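Local coordinates for protein aminotransferase, class III (Thermomicrobium roseum, PDB 6IO1) that probably catalyses pyridoxal phosphate-dependent amino-group transfer as a thermostable (S)-enantioselective omega-transaminase, at residues T264-T269 / V285-G290; Q359-L364 / E440-A445. All blocks are in the same frame, centred on the assembly; numbering follows the deposited sequence.

Interaction 1: T264-T269 / V285-G290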
loop_
_atom_site.group_PDB
_atom_site.type_symbol
_atom_site.label_atom_id
_atom_site.label_comp_id
_atom_site.label_asym_id
_atom_site.label_seq_id
_atom_site.Cartn_x
_atom_site.Cartn_y
_atom_site.Cartn_z
ATOM N N THR B 264 -14.638 9.643 -4.150
ATOM C CA THR B 264 -16.081 9.773 -4.326
ATOM C C THR B 264 -16.846 8.632 -3.670
ATOM O O THR B 264 -18.017 8.803 -3.310
ATOM C CB THR B 264 -16.424 9.839 -5.814
ATOM O OG1 THR B 264 -15.945 8.657 -6.468
ATOM C CG2 THR B 264 -15.782 11.060 -6.454
ATOM N N GLY B 265 -16.213 7.474 -3.510
ATOM C CA GLY B 265 -16.929 6.302 -3.057
ATOM C C GLY B 265 -17.438 6.423 -1.634
ATOM O O GLY B 265 -16.925 7.183 -0.809
ATOM N N PHE B 266 -18.487 5.646 -1.363
ATOM C CA PHE B 266 -19.074 5.511 -0.031
ATOM C C PHE B 266 -19.646 6.835 0.481
ATOM O O PHE B 266 -19.373 7.270 1.602
ATOM C CB PHE B 266 -18.063 4.905 0.944
ATOM C CG PHE B 266 -17.587 3.540 0.530
ATOM C CD1 PHE B 266 -18.299 2.407 0.888
ATOM C CD2 PHE B 266 -16.446 3.391 -0.241
ATOM C CE1 PHE B 266 -17.874 1.150 0.498
ATOM C CE2 PHE B 266 -16.016 2.137 -0.634
ATOM C CZ PHE B 266 -16.730 1.016 -0.263
ATOM N N GLY B 267 -20.454 7.476 -0.366
ATOM C CA GLY B 267 -21.378 8.510 0.056
ATOM C C GLY B 267 -20.943 9.957 -0.070
ATOM O O GLY B 267 -21.738 10.841 0.268
ATOM N N ARG B 268 -19.730 10.245 -0.547
ATOM C CA ARG B 268 -19.254 11.627 -0.504
ATOM C C ARG B 268 -20.029 12.539 -1.454
ATOM O O ARG B 268 -20.274 13.706 -1.129
ATOM C CB ARG B 268 -17.756 11.691 -0.806
ATOM C CG ARG B 268 -17.179 13.094 -0.630
ATOM C CD ARG B 268 -15.722 13.083 -0.188
ATOM N NE ARG B 268 -15.543 12.566 1.168
ATOM C CZ ARG B 268 -15.726 13.280 2.275
ATOM N NH1 ARG B 268 -16.112 14.547 2.198
ATOM N NH2 ARG B 268 -15.533 12.723 3.463
ATOM N N THR B 269 -20.430 12.040 -2.621
ATOM C CA THR B 269 -21.037 12.890 -3.642
ATOM C C THR B 269 -22.542 13.075 -3.476
ATOM O O THR B 269 -23.147 13.814 -4.259
ATOM C CB THR B 269 -20.757 12.331 -5.041
ATOM O OG1 THR B 269 -21.457 11.092 -5.213
ATOM C CG2 THR B 269 -19.268 12.105 -5.240
ATOM N N VAL B 285 -13.601 -0.929 -10.909
ATOM C CA VAL B 285 -13.745 0.163 -9.958
ATOM C C VAL B 285 -12.685 0.001 -8.877
ATOM O O VAL B 285 -12.381 -1.119 -8.456
ATOM C CB VAL B 285 -15.160 0.210 -9.341
ATOM C CG1 VAL B 285 -15.476 -1.082 -8.592
ATOM C CG2 VAL B 285 -15.278 1.399 -8.418
ATOM N N THR B 286 -12.097 1.114 -8.455
ATOM C CA THR B 286 -11.126 1.119 -7.371
ATOM C C THR B 286 -11.665 1.960 -6.226
ATOM O O THR B 286 -12.294 3.000 -6.451
ATOM C CB THR B 286 -9.771 1.667 -7.828
ATOM O OG1 THR B 286 -9.910 3.043 -8.200
ATOM C CG2 THR B 286 -9.257 0.876 -9.014
ATOM N N PHE B 287 -11.422 1.511 -4.998
ATOM C CA PHE B 287 -11.953 2.204 -3.835
ATOM C C PHE B 287 -10.948 2.142 -2.697
ATOM O O PHE B 287 -10.069 1.280 -2.658
ATOM C CB PHE B 287 -13.301 1.619 -3.387
ATOM C CG PHE B 287 -13.316 0.119 -3.295
ATOM C CD1 PHE B 287 -13.603 -0.654 -4.408
ATOM C CD2 PHE B 287 -13.062 -0.518 -2.092
ATOM C CE1 PHE B 287 -13.625 -2.032 -4.327
ATOM C CE2 PHE B 287 -13.084 -1.898 -2.005
ATOM C CZ PHE B 287 -13.365 -2.655 -3.124
ATOM N N ALA B 288 -11.103 3.079 -1.765
ATOM C CA ALA B 288 -10.265 3.188 -0.579
ATOM C C ALA B 288 -10.884 4.223 0.346
ATOM O O ALA B 288 -12.058 4.572 0.188
ATOM C CB ALA B 288 -8.831 3.576 -0.945
ATOM N N LYS B 289 -10.112 4.703 1.321
ATOM C CA LYS B 289 -10.540 5.813 2.163
ATOM C C LYS B 289 -11.810 5.492 2.945
ATOM O O LYS B 289 -11.763 4.793 3.962
ATOM C CB LYS B 289 -10.750 7.071 1.310
ATOM C CG LYS B 289 -9.475 7.646 0.710
ATOM C CD LYS B 289 -9.728 9.008 0.083
ATOM C CE LYS B 289 -8.449 9.611 -0.478
ATOM N NZ LYS B 289 -7.389 9.751 0.556
ATOM N N GLY B 290 -12.945 6.013 2.474
ATOM C CA GLY B 290 -14.197 5.962 3.212
ATOM C C GLY B 290 -14.713 4.575 3.543
ATOM O O GLY B 290 -15.569 4.447 4.425
#

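Interaction 2: Q359-L364 / E440-A445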
loop_
_atom_site.group_PDB
_atom_site.type_symbol
_atom_site.label_atom_id
_atom_site.label_comp_id
_atom_site.label_asym_id
_atom_site.label_seq_id
_atom_site.Cartn_x
_atom_site.Cartn_y
_atom_site.Cartn_z
ATOM N N GLN B 359 -23.969 26.600 -1.520
ATOM C CA GLN B 359 -24.768 27.819 -1.573
ATOM C C GLN B 359 -24.135 28.925 -0.740
ATOM O O GLN B 359 -23.991 30.063 -1.200
ATOM C CB GLN B 359 -26.192 27.534 -1.094
ATOM C CG GLN B 359 -26.961 28.772 -0.657
ATOM C CD GLN B 359 -28.329 28.440 -0.094
ATOM O OE1 GLN B 359 -29.193 27.922 -0.802
ATOM N NE2 GLN B 359 -28.533 28.737 1.184
ATOM N N GLU B 360 -23.745 28.606 0.495
ATOM C CA GLU B 360 -23.178 29.631 1.364
ATOM C C GLU B 360 -21.795 30.075 0.891
ATOM O O GLU B 360 -21.492 31.272 0.898
ATOM C CB GLU B 360 -23.134 29.125 2.805
ATOM C CG GLU B 360 -24.511 28.848 3.397
ATOM C CD GLU B 360 -25.446 30.037 3.272
ATOM O OE1 GLU B 360 -25.032 31.162 3.623
ATOM O OE2 GLU B 360 -26.593 29.848 2.816
ATOM N N LEU B 361 -20.933 29.130 0.502
ATOM C CA LEU B 361 -19.588 29.470 0.049
ATOM C C LEU B 361 -19.579 30.203 -1.288
ATOM O O LEU B 361 -18.650 30.972 -1.554
ATOM C CB LEU B 361 -18.735 28.204 -0.046
ATOM C CG LEU B 361 -18.356 27.537 1.278
ATOM C CD1 LEU B 361 -17.845 26.129 1.029
ATOM C CD2 LEU B 361 -17.326 28.360 2.036
ATOM N N LYS B 362 -20.589 29.998 -2.138
ATOM C CA LYS B 362 -20.607 30.686 -3.423
ATOM C C LYS B 362 -20.733 32.185 -3.274
ATOM O O LYS B 362 -20.420 32.918 -4.220
ATOM C CB LYS B 362 -21.776 30.187 -4.267
ATOM C CG LYS B 362 -21.319 29.358 -5.410
ATOM C CD LYS B 362 -22.466 28.679 -6.092
ATOM C CE LYS B 362 -22.223 28.653 -7.584
ATOM N NZ LYS B 362 -20.844 28.183 -7.906
ATOM N N ARG B 363 -21.197 32.596 -2.095
ATOM C CA ARG B 363 -21.315 34.028 -1.747
ATOM C C ARG B 363 -19.891 34.582 -1.783
ATOM O O ARG B 363 -19.714 35.735 -2.222
ATOM C CB ARG B 363 -21.925 34.168 -0.349
ATOM C CG ARG B 363 -22.426 35.568 -0.021
ATOM C CD ARG B 363 -23.260 35.586 1.247
ATOM N NE ARG B 363 -23.978 36.840 1.423
ATOM C CZ ARG B 363 -24.896 37.055 2.359
ATOM N NH1 ARG B 363 -25.212 36.093 3.210
ATOM N NH2 ARG B 363 -25.496 38.228 2.439
ATOM N N LEU B 364 -18.914 33.764 -1.370
ATOM C CA LEU B 364 -17.536 34.263 -1.318
ATOM C C LEU B 364 -17.092 34.776 -2.680
ATOM O O LEU B 364 -16.092 35.498 -2.781
ATOM C CB LEU B 364 -16.567 33.173 -0.843
ATOM C CG LEU B 364 -16.579 32.775 0.631
ATOM C CD1 LEU B 364 -15.673 31.568 0.828
ATOM C CD2 LEU B 364 -16.111 33.935 1.476
ATOM N N GLU B 440 -17.689 30.140 8.171
ATOM C CA GLU B 440 -17.217 31.390 8.829
ATOM C C GLU B 440 -15.694 31.350 8.980
ATOM O O GLU B 440 -15.045 32.373 8.685
ATOM C CB GLU B 440 -17.891 31.549 10.194
ATOM C CG GLU B 440 -19.386 31.794 10.104
ATOM C CD GLU B 440 -19.776 33.098 9.428
ATOM O OE1 GLU B 440 -18.869 33.887 9.099
ATOM O OE2 GLU B 440 -20.987 33.321 9.234
ATOM N N GLY B 441 -15.152 30.201 9.387
ATOM C CA GLY B 441 -13.708 30.058 9.522
ATOM C C GLY B 441 -13.002 30.281 8.196
ATOM O O GLY B 441 -12.003 31.005 8.133
ATOM N N VAL B 442 -13.515 29.674 7.116
ATOM C CA VAL B 442 -12.877 29.829 5.810
ATOM C C VAL B 442 -12.921 31.285 5.359
ATOM O O VAL B 442 -11.917 31.831 4.878
ATOM C CB VAL B 442 -13.543 28.895 4.782
ATOM C CG1 VAL B 442 -13.140 29.286 3.360
ATOM C CG2 VAL B 442 -13.175 27.447 5.065
ATOM N N ALA B 443 -14.078 31.936 5.510
ATOM C CA ALA B 443 -14.207 33.331 5.095
ATOM C C ALA B 443 -13.254 34.227 5.879
ATOM O O ALA B 443 -12.576 35.091 5.307
ATOM C CB ALA B 443 -15.651 33.797 5.273
ATOM N N ALA B 444 -13.191 33.998 7.194
ATOM C CA ALA B 444 -12.304 34.781 8.086
ATOM C C ALA B 444 -10.839 34.549 7.695
ATOM O O ALA B 444 -10.081 35.539 7.641
ATOM C CB ALA B 444 -12.557 34.383 9.520
ATOM N N ALA B 445 -10.470 33.298 7.398
ATOM C CA ALA B 445 -9.077 32.962 7.017
ATOM C C ALA B 445 -8.710 33.689 5.718
ATOM O O ALA B 445 -7.603 34.254 5.647
ATOM C CB ALA B 445 -8.942 31.467 6.866
#

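Interaction 1: T264-T269 / V285-G290
The carbonyl O of Phe287 takes a hydrogen bond from Ser124 OG, and the backbone of this residue is also paired with Gly300 in the sheet; these bonds fix the backbone from which CB springs, and so the position of CB against Phe266. The two segments share no hydrogen bond; their join is apolar. CE2 of the Phe266 ring lies 3.9 Å from Phe287 CB, which sits at the edge of that ring and near its plane. The two aromatic side chains are inclined to each other and do not stack. With CG of Phe287 between the backbone N and the carbonyl carbon (chi1 47°), CB comes closest to the edge of the Phe266 ring, and the near side of the Phe287 ring, CG and CD2, follows just behind it.

Phe266 CB, in turn, approaches Gly290 C at 4.3 Å. A glycine suits this place, because with no side chain its backbone can lie close against Phe266, Phe266 CA and Gly290 CA being 5.9 Å apart. Gly267, with phi 96°, adopts a conformation that glycine accepts readily, and the loop can turn there just after the ring.

Between the touching residues Phe287 and Gly290 comes Lys289, which touches PMP in the cofactor pocket. Its place two residues on from Phe287 is consistent with the lysine that carries the cofactor in class III aminotransferases.

Strand 284-287 runs between strand 256-260, parallel to it, and strand 299-304, antiparallel. The Phe266 ring makes an edge-to-face contact with Phe273 and packs on Leu338 and Leu341 of helix 328-344.

Interaction 2: Q359-L364 / E440-A445
The backbones of 359-364 and 440-445 come nearest at Leu364 and Ala443, where Leu364 CA and Ala443 CA are 7.3 Å apart, a spacing that the small alanine makes possible. This is helix packing at the periphery of the class III aminotransferase fold, where the helical segment 359-364 leans on helix 432-450. Leu364 makes two of the three side-chain touches, straddling two successive residues with its two methyls: CD2 rests on Ala443 CB at 3.8 Å, while CD1 reaches Val442 CG1 at 4.2 Å. Its CG stands anti to the carbonyl carbon (chi1 -73°), which sends the branched end across to the other helix.

Leu361 adds a looser touch, CD2 to the same Val442 CG1, and the backbone bond from Leu364 N to Leu361 O places both leucines on one side of their segment. Branched aliphatic residues suit this buried seam. On the side facing the sheet, Leu361 and Val442 both touch Met424 of strand 421-424, and Val442 also touches Ile422. On the solvent side of 359-364, Gln359 NE2 gives Glu360 OE2 a nearly straight hydrogen bond of 2.8 Å. Beside the seam, Ala443 O accepts hydrogen bonds from both Arg367 NH1 and Ser447 OG.

In the fold
Interaction 1 lies deep in the subunit, its centre about 7 Å from the centre of the chain, and interaction 2 toward the outside, about 23 Å from it. Their centres are about 26 Å apart and their nearest atoms about 12 Å, with no direct touch. Along the chain they come in series: 264-269 and 285-290 close before 359-364 and 440-445 open. The sheet containing strands 370-376, 379-384 and 421-424 bridges them, since Arg268 packs on strand 379-384 while interaction 2 rests on 370-376 and 421-424. Helix 328-344, packed on Phe266, is followed directly by helix 346-361. One contact thus lies beside the cofactor pocket, flanking Lys289; the other joins helical segments against that sheet.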